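Local coordinates for TIR protein (Paracoccus denitrificans PD1222, PDB 3H16) that is of unknown function but carries a TIR domain, a compact alpha/beta fold built round a five-stranded parallel sheet, at residues B[23-28]-B[76-81]; B[110-115]-B[134-139]; B[28-33]-B[82-87]. All blocks are in the same frame, centred on the assembly; numbering follows the deposited sequence.

In the fold
One parallel sheet underlies all three contacts. Interaction 1 joins strands 21-28 and 74-81 in its middle; interaction 2 joins strand 109-113, the next neighbour of 74-81, to an outermost strand, 134-135, and lies about 12 Å from interaction 1, centre to centre. Interaction 3 sits about 11 Å from interaction 1, centre to centre, where the same two central strands end and give way to helices 32-45 and 83-86; Ala28 belongs to both. Along the chain, the segments of interactions 1 and 3 alternate, and both contacts close before interaction 2 opens. In this protein, strands distant in sequence are paired side by side, and the segments following the two central strands meet at their C-terminal ends.

Interaction 1. Residues B[23-28]-B[76-81]; sequences IFISHA and FGIVVL
Ile78 lies between Ile23 and Ile25 in an apolar row on one face of the parallel pair 23-28 and 76-81. Ile78 CD1 comes to 3.7 Å from Ile23 CG2, while the Ile78 and Ile25 side chains lie side by side, pointing the same way, with their CG2 methyls in contact. Ile25 CG2 also meets Val80 CG2 at 4.1 Å, continuing the row toward the C-terminal end. The opposite face carries a different arrangement. Phe24 has CG between its backbone N and carbonyl carbon (chi1 70°), a torsion that folds the ring across the neighbouring strand, and Gly77 CA sits over one ring face, 3.6 Å from the centroid, as a CH-pi contact. Further along this face, Val79 CG2 packs beside Ser26 CB and OG.

Between the faces runs a regular parallel ladder of four hydrogen bonds: Phe24 N to Phe76 O, Ile78 N to Phe24 O, Ser26 N to Ile78 O and Val80 N to Ser26 O. Here 76-81 donates twice and accepts twice. Beyond the last rung a water takes over, accepting from Ala28 N (2.9 Å) and donating to Val80 O (3.0 Å) where the strands diverge. His27 ND1 donates to Ile25 O at 2.8 Å, almost straight and in the ring plane, which would help fix the rotation of the imidazole.

Both strands are interior: 50-57 flanks 23-28, 109-113 flanks 76-81, helix 32-45 packs on Ile25 and Val80 through Val36 and Phe35, and Phe85 of helix 83-86 touches Val79.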
loop_
_atom_site.group_PDB
_atom_site.type_symbol
_atom_site.label_atom_id
_atom_site.label_comp_id
_atom_site.label_asym_id
_atom_site.label_seq_id
_atom_site.Cartn_x
_atom_site.Cartn_y
_atom_site.Cartn_z
ATOM N N ILE B 23 -1.302 15.796 8.918
ATOM C CA ILE B 23 -0.987 14.615 9.694
ATOM C C ILE B 23 -0.775 14.839 11.174
ATOM O O ILE B 23 -0.111 15.801 11.581
ATOM C CB ILE B 23 0.324 13.989 9.173
ATOM C CG1 ILE B 23 0.188 13.645 7.688
ATOM C CG2 ILE B 23 0.699 12.767 10.004
ATOM C CD1 ILE B 23 1.436 13.071 7.081
ATOM N N PHE B 24 -1.335 13.945 11.986
ATOM C CA PHE B 24 -1.105 13.997 13.425
ATOM C C PHE B 24 -0.373 12.691 13.706
ATOM O O PHE B 24 -0.649 11.690 13.056
ATOM C CB PHE B 24 -2.408 14.079 14.223
ATOM C CG PHE B 24 -3.228 12.826 14.209
ATOM C CD1 PHE B 24 -4.204 12.630 13.241
ATOM C CD2 PHE B 24 -3.093 11.884 15.222
ATOM C CE1 PHE B 24 -5.050 11.521 13.287
ATOM C CE2 PHE B 24 -3.934 10.766 15.278
ATOM C CZ PHE B 24 -4.918 10.585 14.310
ATOM N N ILE B 25 0.576 12.706 14.637
ATOM C CA ILE B 25 1.351 11.501 14.956
ATOM C C ILE B 25 1.110 10.918 16.356
ATOM O O ILE B 25 1.675 11.404 17.342
ATOM C CB ILE B 25 2.866 11.766 14.831
ATOM C CG1 ILE B 25 3.179 12.421 13.493
ATOM C CG2 ILE B 25 3.628 10.461 14.959
ATOM C CD1 ILE B 25 4.646 12.721 13.293
ATOM N N SER B 26 0.279 9.881 16.436
ATOM C CA SER B 26 -0.013 9.214 17.706
ATOM C C SER B 26 1.239 8.428 18.114
ATOM O O SER B 26 1.834 7.721 17.291
ATOM C CB SER B 26 -1.196 8.260 17.540
ATOM O OG SER B 26 -1.534 7.640 18.767
ATOM N N HIS B 27 1.637 8.536 19.376
ATOM C CA HIS B 27 2.841 7.862 19.838
ATOM C C HIS B 27 2.907 7.829 21.359
ATOM O O HIS B 27 2.257 8.633 22.038
ATOM C CB HIS B 27 4.070 8.623 19.344
ATOM C CG HIS B 27 4.195 9.998 19.935
ATOM N ND1 HIS B 27 3.428 11.063 19.513
ATOM C CD2 HIS B 27 4.943 10.460 20.965
ATOM C CE1 HIS B 27 3.698 12.120 20.257
ATOM N NE2 HIS B 27 4.615 11.781 21.145
ATOM N N ALA B 28 3.717 6.911 21.881
ATOM C CA ALA B 28 3.927 6.775 23.324
ATOM C C ALA B 28 4.913 7.882 23.727
ATOM O O ALA B 28 5.926 8.089 23.055
ATOM C CB ALA B 28 4.513 5.388 23.636
ATOM N N PHE B 76 -4.827 12.734 7.667
ATOM C CA PHE B 76 -4.390 11.384 7.983
ATOM C C PHE B 76 -3.721 11.397 9.349
ATOM O O PHE B 76 -3.328 12.449 9.866
ATOM C CB PHE B 76 -3.387 10.866 6.942
ATOM C CG PHE B 76 -3.950 10.741 5.557
ATOM C CD1 PHE B 76 -4.906 9.765 5.261
ATOM C CD2 PHE B 76 -3.523 11.597 4.537
ATOM C CE1 PHE B 76 -5.433 9.638 3.962
ATOM C CE2 PHE B 76 -4.040 11.483 3.240
ATOM C CZ PHE B 76 -4.998 10.501 2.951
ATOM N N GLY B 77 -3.606 10.216 9.935
ATOM C CA GLY B 77 -2.959 10.098 11.218
ATOM C C GLY B 77 -1.925 9.013 11.075
ATOM O O GLY B 77 -2.060 8.134 10.223
ATOM N N ILE B 78 -0.883 9.094 11.891
ATOM C CA ILE B 78 0.200 8.111 11.903
ATOM C C ILE B 78 0.270 7.592 13.331
ATOM O O ILE B 78 0.071 8.352 14.285
ATOM C CB ILE B 78 1.594 8.758 11.586
ATOM C CG1 ILE B 78 1.714 9.120 10.113
ATOM C CG2 ILE B 78 2.722 7.800 11.953
ATOM C CD1 ILE B 78 3.004 9.866 9.807
ATOM N N VAL B 79 0.525 6.302 13.491
ATOM C CA VAL B 79 0.672 5.764 14.829
ATOM C C VAL B 79 2.008 5.020 14.861
ATOM O O VAL B 79 2.274 4.155 14.023
ATOM C CB VAL B 79 -0.512 4.830 15.224
ATOM C CG1 VAL B 79 -0.524 3.576 14.374
ATOM C CG2 VAL B 79 -0.407 4.462 16.681
ATOM N N VAL B 80 2.876 5.403 15.791
ATOM C CA VAL B 80 4.173 4.748 15.908
ATOM C C VAL B 80 4.010 3.485 16.740
ATOM O O VAL B 80 3.727 3.551 17.943
ATOM C CB VAL B 80 5.214 5.660 16.578
ATOM C CG1 VAL B 80 6.536 4.915 16.743
ATOM C CG2 VAL B 80 5.419 6.898 15.736
ATOM N N LEU B 81 4.164 2.332 16.092
ATOM C CA LEU B 81 4.033 1.065 16.798
ATOM C C LEU B 81 5.388 0.576 17.284
ATOM O O LEU B 81 6.170 0.022 16.522
ATOM C CB LEU B 81 3.379 0.007 15.901
ATOM C CG LEU B 81 1.938 0.270 15.445
ATOM C CD1 LEU B 81 1.418 -0.946 14.699
ATOM C CD2 LEU B 81 1.047 0.551 16.645
HETATM O O HOH W 1 5.126 5.135 20.058
#

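Interaction 2. Residues B[110-115]-B[134-139]; sequences LPIWHK and FNTSTK
His114 and Thr136 are brought together by their first torsions: His114 CG is anti to its backbone N (chi1 -173°), and Thr136 OG1 lies between its backbone N and carbonyl carbon (chi1 68°). The hydroxyl arrives at the edge of the imidazole, in its plane, and Thr136 OG1 makes a hydrogen bond with His114 ND1 at 2.8 Å in which either group could be the donor. The same torsion leaves Thr136 CG2 beside its backbone N, 3.7 Å from Ile112 CG2, the two side chains crossing at about a right angle. Phe35 of helix 32-45 stacks on the His114 ring.

The backbone beneath shows how the parallel sheet of the TIR fold finishes on this side, with the short strand 134-135 added beside 109-113 as an outermost member. Phe134 N donates to Pro111 O (3.2 Å), Trp113 N to Phe134 O (2.8 Å), and Thr136 N to Trp113 O, the last of these bonds as the chain leaves the strand. Asn135 then turns it: Asn135 OD1 accepts from Ser137 N at 3.1 Å, an Asx turn, although the donor stands 51° out of the amide's carbonyl plane. Asn135 O also accepts from Thr138 N.

At the other end, Phe134 lies on the same face as Ile112. Phe134 CB is 4.0 Å from Ile112 CG1, and Leu110 CD1 approaches the ring at its edge, 4.3 Å from Phe134 CE2. Phe124 of the second subunit also meets the Phe134 ring.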
loop_
_atom_site.group_PDB
_atom_site.type_symbol
_atom_site.label_atom_id
_atom_site.label_comp_id
_atom_site.label_asym_id
_atom_site.label_seq_id
_atom_site.Cartn_x
_atom_site.Cartn_y
_atom_site.Cartn_z
ATOM N N LEU B 110 -2.164 5.519 9.419
ATOM C CA LEU B 110 -1.030 4.791 8.893
ATOM C C LEU B 110 -0.104 4.408 10.020
ATOM O O LEU B 110 0.384 5.264 10.764
ATOM C CB LEU B 110 -0.294 5.657 7.871
ATOM C CG LEU B 110 -1.191 6.203 6.751
ATOM C CD1 LEU B 110 -0.367 7.025 5.793
ATOM C CD2 LEU B 110 -1.852 5.049 6.007
ATOM N N PRO B 111 0.128 3.104 10.188
ATOM C CA PRO B 111 1.017 2.632 11.253
ATOM C C PRO B 111 2.462 2.545 10.771
ATOM O O PRO B 111 2.722 2.311 9.588
ATOM C CB PRO B 111 0.443 1.255 11.589
ATOM C CG PRO B 111 0.025 0.757 10.245
ATOM C CD PRO B 111 -0.634 1.984 9.601
ATOM N N ILE B 112 3.400 2.736 11.687
ATOM C CA ILE B 112 4.812 2.646 11.351
ATOM C C ILE B 112 5.469 1.787 12.420
ATOM O O ILE B 112 5.552 2.204 13.578
ATOM C CB ILE B 112 5.497 4.026 11.357
ATOM C CG1 ILE B 112 4.863 4.938 10.311
ATOM C CG2 ILE B 112 6.978 3.870 11.082
ATOM C CD1 ILE B 112 5.550 6.294 10.200
ATOM N N TRP B 113 5.913 0.589 12.036
ATOM C CA TRP B 113 6.578 -0.321 12.963
ATOM C C TRP B 113 7.948 0.257 13.242
ATOM O O TRP B 113 8.645 0.673 12.323
ATOM C CB TRP B 113 6.713 -1.715 12.348
ATOM C CG TRP B 113 5.409 -2.450 12.225
ATOM C CD1 TRP B 113 4.160 -1.899 12.144
ATOM C CD2 TRP B 113 5.229 -3.867 12.115
ATOM N NE1 TRP B 113 3.216 -2.886 11.988
ATOM C CE2 TRP B 113 3.844 -4.103 11.966
ATOM C CE3 TRP B 113 6.105 -4.962 12.119
ATOM C CZ2 TRP B 113 3.313 -5.385 11.824
ATOM C CZ3 TRP B 113 5.578 -6.243 11.973
ATOM C CH2 TRP B 113 4.193 -6.441 11.828
ATOM N N HIS B 114 8.332 0.283 14.511
ATOM C CA HIS B 114 9.615 0.840 14.903
ATOM C C HIS B 114 10.356 -0.003 15.952
ATOM O O HIS B 114 9.938 -0.106 17.116
ATOM C CB HIS B 114 9.404 2.263 15.423
ATOM C CG HIS B 114 10.675 2.995 15.691
ATOM N ND1 HIS B 114 11.675 3.112 14.749
ATOM C CD2 HIS B 114 11.122 3.631 16.800
ATOM C CE1 HIS B 114 12.686 3.785 15.268
ATOM N NE2 HIS B 114 12.377 4.110 16.512
ATOM N N LYS B 115 11.457 -0.605 15.516
ATOM C CA LYS B 115 12.292 -1.435 16.371
ATOM C C LYS B 115 11.515 -2.545 17.081
ATOM O O LYS B 115 11.827 -2.923 18.210
ATOM C CB LYS B 115 13.036 -0.548 17.377
ATOM C CG LYS B 115 14.002 0.433 16.698
ATOM C CD LYS B 115 14.566 1.485 17.651
ATOM C CE LYS B 115 15.536 0.889 18.665
ATOM N NZ LYS B 115 16.721 0.269 18.005
ATOM N N PHE B 134 4.209 0.586 7.271
ATOM C CA PHE B 134 5.525 1.148 7.014
ATOM C C PHE B 134 6.385 0.616 8.148
ATOM O O PHE B 134 5.907 0.452 9.278
ATOM C CB PHE B 134 5.475 2.672 7.020
ATOM C CG PHE B 134 4.788 3.237 5.826
ATOM C CD1 PHE B 134 5.305 3.023 4.556
ATOM C CD2 PHE B 134 3.578 3.904 5.953
ATOM C CE1 PHE B 134 4.624 3.453 3.428
ATOM C CE2 PHE B 134 2.882 4.342 4.827
ATOM C CZ PHE B 134 3.405 4.114 3.562
ATOM N N ASN B 135 7.645 0.345 7.836
ATOM C CA ASN B 135 8.587 -0.242 8.781
ATOM C C ASN B 135 9.947 0.490 8.720
ATOM O O ASN B 135 10.621 0.452 7.688
ATOM C CB ASN B 135 8.762 -1.713 8.382
ATOM C CG ASN B 135 9.321 -2.564 9.487
ATOM O OD1 ASN B 135 9.931 -2.053 10.433
ATOM N ND2 ASN B 135 9.130 -3.883 9.372
ATOM N N THR B 136 10.366 1.136 9.808
ATOM C CA THR B 136 11.649 1.842 9.785
ATOM C C THR B 136 12.827 0.864 9.703
ATOM O O THR B 136 13.986 1.268 9.605
ATOM C CB THR B 136 11.853 2.732 11.027
ATOM O OG1 THR B 136 12.010 1.911 12.189
ATOM C CG2 THR B 136 10.668 3.649 11.224
ATOM N N SER B 137 12.518 -0.427 9.729
ATOM C CA SER B 137 13.538 -1.462 9.663
ATOM C C SER B 137 13.781 -1.829 8.202
ATOM O O SER B 137 14.778 -2.474 7.867
ATOM C CB SER B 137 13.063 -2.693 10.440
ATOM O OG SER B 137 13.978 -3.764 10.341
ATOM N N THR B 138 12.866 -1.401 7.334
ATOM C CA THR B 138 12.966 -1.699 5.912
ATOM C C THR B 138 13.047 -0.449 5.046
ATOM O O THR B 138 13.307 -0.525 3.850
ATOM C CB THR B 138 11.778 -2.565 5.444
ATOM O OG1 THR B 138 10.558 -1.837 5.609
ATOM C CG2 THR B 138 11.708 -3.852 6.265
ATOM N N LYS B 139 12.814 0.702 5.653
ATOM C CA LYS B 139 12.897 1.960 4.936
ATOM C C LYS B 139 13.442 3.015 5.877
ATOM O O LYS B 139 13.193 2.968 7.084
ATOM C CB LYS B 139 11.522 2.388 4.423
ATOM C CG LYS B 139 11.017 1.540 3.277
ATOM C CD LYS B 139 9.852 2.201 2.566
ATOM C CE LYS B 139 9.462 1.393 1.335
ATOM N NZ LYS B 139 8.317 1.988 0.591
#

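Interaction 3. Residues B[28-33]-B[82-87]; sequences AWEDKA and STHFFK
His84 reaches across from the first turn of helix 83-86 to the loop that follows strand 21-28. His84 CB lies 3.9 Å from Ala28 CB, a methyl that nestles against the start of the helix and also touches Phe85 CB. From CG outward the imidazole is flanked by two acidic residues. Glu30 CB sits over the centre of one face of the His84 ring, 3.7 Å from the centroid and 14° off the normal, a CH-pi contact in which CG and ND1 are the nearest ring atoms. Asp31 OD1 comes to 3.2 Å from His84 CD2, with the carboxylate turned 68° from the ring, and at the tip His84 NE2 is 4.2 Å from Asp31 OD1. The Glu30 carboxylate has its own partner, OE1 forming a salt bridge with Lys88.

Asp31's other oxygen is the polar link of the contact. Asp31 OD2 accepts from Ser82 OG at 2.6 Å on its syn side, 17° out of the carboxylate plane. Ser82 is the N-cap of helix 83-86, and Ser82 OG in turn accepts a weak bond from Phe85 N at 3.4 Å. The hydroxyl is thus used both as donor and acceptor, and the aspartate, as a second shell, would help orient the capping residue.

Asp31 lies near the N-terminal end of a short helix, where its negative charge should be favoured, and the nearby carboxylates would be expected to raise the proton affinity of His84 somewhat, an effect probably tempered for Glu30 by its pairing with Lys88.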
loop_
_atom_site.group_PDB
_atom_site.type_symbol
_atom_site.label_atom_id
_atom_site.label_comp_id
_atom_site.label_asym_id
_atom_site.label_seq_id
_atom_site.Cartn_x
_atom_site.Cartn_y
_atom_site.Cartn_z
ATOM N N ALA B 28 3.717 6.911 21.881
ATOM C CA ALA B 28 3.927 6.775 23.324
ATOM C C ALA B 28 4.913 7.882 23.727
ATOM O O ALA B 28 5.926 8.089 23.055
ATOM C CB ALA B 28 4.513 5.388 23.636
ATOM N N TRP B 29 4.633 8.586 24.819
ATOM C CA TRP B 29 5.498 9.691 25.230
ATOM C C TRP B 29 6.995 9.404 25.134
ATOM O O TRP B 29 7.776 10.259 24.712
ATOM C CB TRP B 29 5.150 10.167 26.647
ATOM C CG TRP B 29 5.680 9.319 27.752
ATOM C CD1 TRP B 29 5.017 8.326 28.420
ATOM C CD2 TRP B 29 6.982 9.404 28.346
ATOM N NE1 TRP B 29 5.824 7.792 29.396
ATOM C CE2 TRP B 29 7.035 8.433 29.374
ATOM C CE3 TRP B 29 8.109 10.207 28.113
ATOM C CZ2 TRP B 29 8.172 8.244 30.168
ATOM C CZ3 TRP B 29 9.241 10.017 28.905
ATOM C CH2 TRP B 29 9.260 9.043 29.918
ATOM N N GLU B 30 7.393 8.201 25.517
ATOM C CA GLU B 30 8.795 7.822 25.474
ATOM C C GLU B 30 9.420 7.972 24.087
ATOM O O GLU B 30 10.627 8.145 23.970
ATOM C CB GLU B 30 8.951 6.379 25.965
ATOM C CG GLU B 30 8.390 6.149 27.369
ATOM C CD GLU B 30 6.994 5.549 27.363
ATOM O OE1 GLU B 30 6.137 5.996 26.572
ATOM O OE2 GLU B 30 6.748 4.626 28.164
ATOM N N ASP B 31 8.608 7.909 23.035
ATOM C CA ASP B 31 9.140 8.035 21.682
ATOM C C ASP B 31 9.099 9.446 21.114
ATOM O O ASP B 31 9.576 9.665 20.005
ATOM C CB ASP B 31 8.412 7.098 20.710
ATOM C CG ASP B 31 8.675 5.638 21.008
ATOM O OD1 ASP B 31 9.843 5.280 21.283
ATOM O OD2 ASP B 31 7.719 4.840 20.959
ATOM N N LYS B 32 8.536 10.398 21.858
ATOM C CA LYS B 32 8.465 11.775 21.371
ATOM C C LYS B 32 9.847 12.375 21.182
ATOM O O LYS B 32 10.206 12.815 20.087
ATOM C CB LYS B 32 7.682 12.680 22.326
ATOM C CG LYS B 32 7.747 14.152 21.910
ATOM C CD LYS B 32 7.051 15.089 22.886
ATOM C CE LYS B 32 5.561 15.209 22.602
ATOM N NZ LYS B 32 4.899 16.233 23.463
ATOM N N ALA B 33 10.611 12.391 22.264
ATOM C CA ALA B 33 11.952 12.949 22.260
ATOM C C ALA B 33 12.766 12.607 21.023
ATOM O O ALA B 33 13.074 13.483 20.220
ATOM C CB ALA B 33 12.701 12.495 23.510
ATOM N N SER B 82 5.663 0.794 18.564
ATOM C CA SER B 82 6.922 0.365 19.164
ATOM C C SER B 82 6.656 -0.352 20.486
ATOM O O SER B 82 5.526 -0.380 20.983
ATOM C CB SER B 82 7.796 1.573 19.449
ATOM O OG SER B 82 7.222 2.326 20.505
ATOM N N THR B 83 7.711 -0.915 21.061
ATOM C CA THR B 83 7.598 -1.606 22.334
ATOM C C THR B 83 6.953 -0.687 23.364
ATOM O O THR B 83 6.104 -1.128 24.135
ATOM C CB THR B 83 8.973 -2.027 22.857
ATOM O OG1 THR B 83 9.569 -2.931 21.926
ATOM C CG2 THR B 83 8.849 -2.711 24.212
ATOM N N HIS B 84 7.374 0.580 23.374
ATOM C CA HIS B 84 6.850 1.594 24.299
ATOM C C HIS B 84 5.357 1.790 24.156
ATOM O O HIS B 84 4.649 1.973 25.144
ATOM C CB HIS B 84 7.521 2.950 24.065
ATOM C CG HIS B 84 8.959 2.989 24.461
ATOM N ND1 HIS B 84 9.379 2.760 25.754
ATOM C CD2 HIS B 84 10.075 3.233 23.738
ATOM C CE1 HIS B 84 10.693 2.862 25.811
ATOM N NE2 HIS B 84 11.140 3.149 24.601
ATOM N N PHE B 85 4.879 1.780 22.918
ATOM C CA PHE B 85 3.456 1.957 22.694
ATOM C C PHE B 85 2.743 0.664 23.075
ATOM O O PHE B 85 1.570 0.681 23.465
ATOM C CB PHE B 85 3.201 2.330 21.235
ATOM C CG PHE B 85 1.750 2.387 20.864
ATOM C CD1 PHE B 85 1.078 1.241 20.455
ATOM C CD2 PHE B 85 1.061 3.594 20.889
ATOM C CE1 PHE B 85 -0.253 1.294 20.071
ATOM C CE2 PHE B 85 -0.277 3.661 20.506
ATOM C CZ PHE B 85 -0.936 2.506 20.094
ATOM N N PHE B 86 3.453 -0.458 22.979
ATOM C CA PHE B 86 2.854 -1.743 23.333
ATOM C C PHE B 86 2.758 -1.933 24.844
ATOM O O PHE B 86 1.761 -2.456 25.347
ATOM C CB PHE B 86 3.647 -2.915 22.743
ATOM C CG PHE B 86 3.630 -2.974 21.242
ATOM C CD1 PHE B 86 2.609 -2.372 20.517
ATOM C CD2 PHE B 86 4.611 -3.683 20.556
ATOM C CE1 PHE B 86 2.562 -2.479 19.120
ATOM C CE2 PHE B 86 4.574 -3.798 19.169
ATOM C CZ PHE B 86 3.542 -3.192 18.448
ATOM N N LYS B 87 3.785 -1.502 25.566
ATOM C CA LYS B 87 3.800 -1.651 27.007
ATOM C C LYS B 87 2.825 -0.751 27.737
ATOM O O LYS B 87 2.872 -0.658 28.958
ATOM C CB LYS B 87 5.214 -1.434 27.545
ATOM C CG LYS B 87 6.188 -2.521 27.109
ATOM C CD LYS B 87 7.467 -2.504 27.927
ATOM C CE LYS B 87 8.389 -3.647 27.527
ATOM N NZ LYS B 87 9.642 -3.638 28.327
#